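Local coordinates for protein putative carboxylesterase (Lactobacillus plantarum WCFS1, PDB 3BJR) that probably hydrolyses carboxylic ester bonds as an enzyme of the α/β-hydrolase fold, at residues His136-Tyr141 with Val165-Pro170; Ile210-Asp215 with Gly246-Ala251. All coordinates share one frame; numbering follows the deposited sequence.

Interaction 1. Residues His136-Tyr141 with Val165-Pro170; sequences HIVALY and VVLGYP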
loop_
_atom_site.group_PDB
_atom_site.type_symbol
_atom_site.label_atom_id
_atom_site.label_comp_id
_atom_site.label_asym_id
_atom_site.label_seq_id
_atom_site.Cartn_x
_atom_site.Cartn_y
_atom_site.Cartn_z
ATOM N N HIS A 136 -2.485 5.611 -16.144
ATOM C CA HIS A 136 -2.555 7.036 -16.242
ATOM C C HIS A 136 -3.899 7.407 -16.894
ATOM O O HIS A 136 -4.590 8.307 -16.423
ATOM C CB HIS A 136 -1.356 7.528 -17.043
ATOM C CG HIS A 136 -1.210 9.025 -17.117
ATOM N ND1 HIS A 136 -0.450 9.634 -18.085
ATOM C CD2 HIS A 136 -1.735 10.024 -16.369
ATOM C CE1 HIS A 136 -0.505 10.947 -17.927
ATOM N NE2 HIS A 136 -1.267 11.208 -16.883
ATOM N N ILE A 137 -4.239 6.707 -17.973
ATOM C CA ILE A 137 -5.498 6.859 -18.684
ATOM C C ILE A 137 -6.670 6.670 -17.749
ATOM O O ILE A 137 -7.582 7.480 -17.737
ATOM C CB ILE A 137 -5.645 5.814 -19.832
ATOM C CG1 ILE A 137 -4.626 6.074 -20.972
ATOM C CG2 ILE A 137 -7.105 5.811 -20.337
ATOM C CD1 ILE A 137 -4.395 4.862 -21.902
ATOM N N VAL A 138 -6.642 5.582 -16.972
ATOM C CA VAL A 138 -7.719 5.295 -16.018
ATOM C C VAL A 138 -7.795 6.318 -14.858
ATOM O O VAL A 138 -8.910 6.742 -14.449
ATOM C CB VAL A 138 -7.653 3.807 -15.540
ATOM C CG1 VAL A 138 -8.618 3.528 -14.399
ATOM C CG2 VAL A 138 -7.958 2.824 -16.752
ATOM N N ALA A 139 -6.638 6.732 -14.342
ATOM C CA ALA A 139 -6.569 7.773 -13.277
ATOM C C ALA A 139 -7.248 9.089 -13.751
ATOM O O ALA A 139 -7.976 9.746 -13.015
ATOM C CB ALA A 139 -5.124 8.018 -12.881
ATOM N N LEU A 140 -6.989 9.448 -14.994
ATOM C CA LEU A 140 -7.558 10.621 -15.573
ATOM C C LEU A 140 -9.020 10.424 -15.917
ATOM O O LEU A 140 -9.779 11.382 -15.866
ATOM C CB LEU A 140 -6.807 11.055 -16.828
ATOM C CG LEU A 140 -5.409 11.645 -16.676
ATOM C CD1 LEU A 140 -4.823 11.761 -18.095
ATOM C CD2 LEU A 140 -5.375 13.046 -15.944
ATOM N N TYR A 141 -9.413 9.209 -16.295
ATOM C CA TYR A 141 -10.814 8.908 -16.518
ATOM C C TYR A 141 -11.616 9.125 -15.197
ATOM O O TYR A 141 -12.711 9.705 -15.199
ATOM C CB TYR A 141 -10.993 7.465 -17.049
ATOM C CG TYR A 141 -12.386 7.248 -17.514
ATOM C CD1 TYR A 141 -12.803 7.739 -18.760
ATOM C CD2 TYR A 141 -13.319 6.599 -16.712
ATOM C CE1 TYR A 141 -14.123 7.570 -19.193
ATOM C CE2 TYR A 141 -14.628 6.452 -17.132
ATOM C CZ TYR A 141 -15.024 6.946 -18.363
ATOM O OH TYR A 141 -16.307 6.770 -18.766
ATOM N N VAL A 165 -12.368 2.167 -9.941
ATOM C CA VAL A 165 -11.223 2.049 -10.862
ATOM C C VAL A 165 -10.095 1.249 -10.155
ATOM O O VAL A 165 -9.987 1.224 -8.950
ATOM C CB VAL A 165 -10.705 3.388 -11.461
ATOM C CG1 VAL A 165 -11.867 4.096 -12.198
ATOM C CG2 VAL A 165 -10.070 4.266 -10.420
ATOM N N VAL A 166 -9.319 0.535 -10.953
ATOM C CA VAL A 166 -8.187 -0.213 -10.544
ATOM C C VAL A 166 -7.000 0.307 -11.344
ATOM O O VAL A 166 -7.106 0.470 -12.560
ATOM C CB VAL A 166 -8.401 -1.680 -10.848
ATOM C CG1 VAL A 166 -7.119 -2.432 -10.719
ATOM C CG2 VAL A 166 -9.556 -2.276 -9.954
ATOM N N LEU A 167 -5.874 0.563 -10.657
ATOM C CA LEU A 167 -4.607 1.030 -11.280
ATOM C C LEU A 167 -3.509 0.056 -10.865
ATOM O O LEU A 167 -3.304 -0.133 -9.677
ATOM C CB LEU A 167 -4.238 2.447 -10.794
ATOM C CG LEU A 167 -5.292 3.568 -10.856
ATOM C CD1 LEU A 167 -4.684 4.858 -10.250
ATOM C CD2 LEU A 167 -5.752 3.783 -12.257
ATOM N N GLY A 168 -2.851 -0.573 -11.841
ATOM C CA GLY A 168 -1.733 -1.529 -11.642
ATOM C C GLY A 168 -0.485 -1.040 -12.350
ATOM O O GLY A 168 -0.473 -0.840 -13.569
ATOM N N TYR A 169 0.572 -0.830 -11.577
ATOM C CA TYR A 169 1.839 -0.282 -12.056
ATOM C C TYR A 169 1.651 0.932 -12.948
ATOM O O TYR A 169 2.173 0.976 -14.045
ATOM C CB TYR A 169 2.670 -1.362 -12.760
ATOM C CG TYR A 169 2.756 -2.614 -11.933
ATOM C CD1 TYR A 169 3.500 -2.642 -10.786
ATOM C CD2 TYR A 169 2.038 -3.756 -12.268
ATOM C CE1 TYR A 169 3.535 -3.774 -9.988
ATOM C CE2 TYR A 169 2.087 -4.908 -11.487
ATOM C CZ TYR A 169 2.832 -4.904 -10.332
ATOM O OH TYR A 169 2.909 -6.038 -9.520
ATOM N N PRO A 170 0.941 1.948 -12.454
ATOM C CA PRO A 170 0.710 3.087 -13.323
ATOM C C PRO A 170 2.001 3.794 -13.708
ATOM O O PRO A 170 2.865 3.954 -12.879
ATOM C CB PRO A 170 -0.191 4.010 -12.495
ATOM C CG PRO A 170 -0.337 3.399 -11.151
ATOM C CD PRO A 170 0.359 2.115 -11.110
#
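Helix 136-141 and strand 165-168 approach within 8.2 Å of each other, axis to axis, and run in nearly opposite directions at 151°, with Val138 and Val165 the nearest pair of CA atoms at 7.0 Å. Val138 carries the contact. Its CG1 lies anti to the backbone N (chi1 171°), which sets this methyl against the strand, where it meets two residues: CG1 is 3.6 Å from CB of Val165 and equally close, 3.6 Å, to CD2 of Leu167. The same methyl also lies 3.9 Å from O of Val166. No hydrogen bond spans the two segments, and their fit rests on apolar packing within the buried core. Helix and strand illustrate the beta-alpha-beta crossover of an α/β-hydrolase sheet: strand 125-131 leads into helix 133-153, and the chain returns in strand 165-168, parallel to the first and beside it. Leu167 reaches the helix through both ends of its fork. CD2 comes within 3.7 Å of the backbone N of Ala139, while CD1 lies 4.1 Å from CB of the same alanine. Tyr227 of helix 222-233 packs against both Ala139 and Leu167, and Leu105 of helix 100-114 meets Val138, which also touches the probable nucleophile elbow formed by Gly130, Ser132 and Gly134.

Interaction 2. Residues Ile210-Asp215 with Gly246-Ala251; sequences IWTTAD and GPHGLA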
loop_
_atom_site.group_PDB
_atom_site.type_symbol
_atom_site.label_atom_id
_atom_site.label_comp_id
_atom_site.label_asym_id
_atom_site.label_seq_id
_atom_site.Cartn_x
_atom_site.Cartn_y
_atom_site.Cartn_z
ATOM N N ILE A 210 -5.256 0.742 -5.998
ATOM C CA ILE A 210 -3.975 0.942 -6.640
ATOM C C ILE A 210 -2.930 -0.009 -6.095
ATOM O O ILE A 210 -2.854 -0.237 -4.893
ATOM C CB ILE A 210 -3.397 2.354 -6.367
ATOM C CG1 ILE A 210 -4.435 3.441 -6.514
ATOM C CG2 ILE A 210 -2.206 2.651 -7.286
ATOM C CD1 ILE A 210 -4.037 4.750 -5.819
ATOM N N TRP A 211 -2.118 -0.546 -6.999
ATOM C CA TRP A 211 -0.906 -1.250 -6.622
ATOM C C TRP A 211 0.196 -0.915 -7.607
ATOM O O TRP A 211 -0.049 -0.656 -8.796
ATOM C CB TRP A 211 -1.087 -2.748 -6.430
ATOM C CG TRP A 211 -0.931 -3.596 -7.609
ATOM C CD1 TRP A 211 0.151 -4.350 -7.932
ATOM C CD2 TRP A 211 -1.919 -3.860 -8.603
ATOM N NE1 TRP A 211 -0.085 -5.032 -9.099
ATOM C CE2 TRP A 211 -1.360 -4.769 -9.515
ATOM C CE3 TRP A 211 -3.215 -3.421 -8.800
ATOM C CZ2 TRP A 211 -2.049 -5.223 -10.632
ATOM C CZ3 TRP A 211 -3.909 -3.883 -9.891
ATOM C CH2 TRP A 211 -3.322 -4.768 -10.801
ATOM N N THR A 212 1.415 -0.837 -7.077
ATOM C CA THR A 212 2.587 -0.582 -7.923
ATOM C C THR A 212 3.826 -1.157 -7.237
ATOM O O THR A 212 3.728 -1.871 -6.198
ATOM C CB THR A 212 2.727 0.928 -8.321
ATOM O OG1 THR A 212 3.648 1.069 -9.421
ATOM C CG2 THR A 212 3.175 1.738 -7.200
ATOM N N THR A 213 4.976 -0.898 -7.846
ATOM C CA THR A 213 6.258 -1.355 -7.320
ATOM C C THR A 213 7.018 -0.213 -6.622
ATOM O O THR A 213 6.982 0.957 -7.076
ATOM C CB THR A 213 7.097 -2.035 -8.427
ATOM O OG1 THR A 213 8.296 -2.541 -7.840
ATOM C CG2 THR A 213 7.416 -1.060 -9.598
ATOM N N ALA A 214 7.666 -0.535 -5.488
ATOM C CA ALA A 214 8.402 0.440 -4.700
ATOM C C ALA A 214 9.855 0.626 -5.166
ATOM O O ALA A 214 10.432 1.703 -4.966
ATOM C CB ALA A 214 8.410 0.015 -3.213
ATOM N N ASP A 215 10.414 -0.392 -5.834
ATOM C CA ASP A 215 11.849 -0.445 -6.035
ATOM C C ASP A 215 12.306 -0.436 -7.483
ATOM O O ASP A 215 13.276 -1.091 -7.833
ATOM C CB ASP A 215 12.425 -1.661 -5.275
ATOM C CG ASP A 215 11.923 -2.998 -5.805
ATOM O OD1 ASP A 215 10.743 -3.095 -6.178
ATOM O OD2 ASP A 215 12.720 -3.967 -5.833
ATOM N N GLY A 246 10.164 -4.990 -8.117
ATOM C CA GLY A 246 11.194 -4.781 -9.119
ATOM C C GLY A 246 10.800 -3.734 -10.128
ATOM O O GLY A 246 9.850 -2.986 -9.905
ATOM N N PRO A 247 11.528 -3.678 -11.251
ATOM C CA PRO A 247 11.214 -2.736 -12.331
ATOM C C PRO A 247 9.800 -2.895 -12.849
ATOM O O PRO A 247 9.308 -4.011 -12.891
ATOM C CB PRO A 247 12.222 -3.105 -13.435
ATOM C CG PRO A 247 13.341 -3.831 -12.732
ATOM C CD PRO A 247 12.703 -4.528 -11.566
ATOM N N HIS A 248 9.167 -1.792 -13.260
ATOM C CA HIS A 248 7.793 -1.798 -13.793
ATOM C C HIS A 248 7.577 -2.859 -14.899
ATOM O O HIS A 248 6.598 -3.587 -14.866
ATOM C CB HIS A 248 7.370 -0.402 -14.304
ATOM C CG HIS A 248 6.864 0.524 -13.239
ATOM N ND1 HIS A 248 7.696 1.191 -12.365
ATOM C CD2 HIS A 248 5.605 0.902 -12.912
ATOM C CE1 HIS A 248 6.974 1.936 -11.542
ATOM N NE2 HIS A 248 5.699 1.776 -11.849
ATOM N N GLY A 249 8.500 -2.949 -15.843
ATOM C CA GLY A 249 8.430 -3.925 -16.944
ATOM C C GLY A 249 8.372 -5.378 -16.513
ATOM O O GLY A 249 7.523 -6.110 -16.998
ATOM N N LEU A 250 9.293 -5.797 -15.635
ATOM C CA LEU A 250 9.297 -7.133 -15.066
ATOM C C LEU A 250 8.025 -7.362 -14.219
ATOM O O LEU A 250 7.401 -8.412 -14.321
ATOM C CB LEU A 250 10.531 -7.336 -14.170
ATOM C CG LEU A 250 10.685 -8.659 -13.371
ATOM C CD1 LEU A 250 10.993 -9.835 -14.363
ATOM C CD2 LEU A 250 11.732 -8.583 -12.181
ATOM N N ALA A 251 7.674 -6.384 -13.376
ATOM C CA ALA A 251 6.495 -6.426 -12.502
ATOM C C ALA A 251 5.184 -6.676 -13.289
ATOM O O ALA A 251 4.384 -7.542 -12.935
ATOM C CB ALA A 251 6.401 -5.120 -11.672
HETATM O O HOH W 1 3.785 3.538 -10.306
#
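Thr213 and Asp215 grip Gly246 through its two backbone polar groups. The Thr213 hydroxyl donates to the carbonyl, OG1 to Gly246 O at 2.6 Å, arriving in the carbonyl plane on a lone pair. The amide in turn donates to the carboxylate, Gly246 N to Asp215 OD1 at 2.8 Å with an N-H...O angle of 154°, on the syn side but 25° out of the carboxylate plane. Holding OG1 anti to the backbone N (chi1 -176°), Thr213 can serve the carbonyl of Gly246 while accepting a bond from the amide N of His245. Asp216, which follows Asp215, accepts a bond from the His248 amide through OD2. Gly246 has a positive phi, which favours glycine, and is followed by Pro247, the N-cap of helix 248-257.

At the first position of the helix, the His248 ring lies against the end of strand 208-213. At the ring edge, a water in the ring plane connects the two segments, 3.0 Å from His248 NE2 and 2.6 Å from Thr212 OG1. CG2 of Thr213 makes a CH-pi contact with one face, 3.7 Å from the His248 ring centroid and offset toward the rim. Val171 and Val219 touch the His248 side chain. A histidine at the start of the helix that follows the last strand, 238-243, beside the loop ending the preceding strand, is consistent with the catalytic histidine position of the α/β-hydrolase fold.

How the interactions relate
Interaction 1 comes first along the chain and closes before interaction 2 opens, their centres about 14 Å apart. They share one mixed sheet, in which strands 165-168 and 208-213 are parallel neighbours, probably joined by the bonds Leu167 O to Trp211 N, 3.0 Å, and Tyr169 N to Trp211 O, 2.9 Å. Interaction 1 packs helix 133-153 on this sheet, its centre about 5 Å from the centre of the chain. The centre of interaction 2 lies about 17 Å from it, where the strand ends meet helix 248-257. Tyr169 bridges the two by packing on Ala251. On this shared scaffold His248 lies near, without touching, the probable nucleophile elbow, as in an α/β-hydrolase active site.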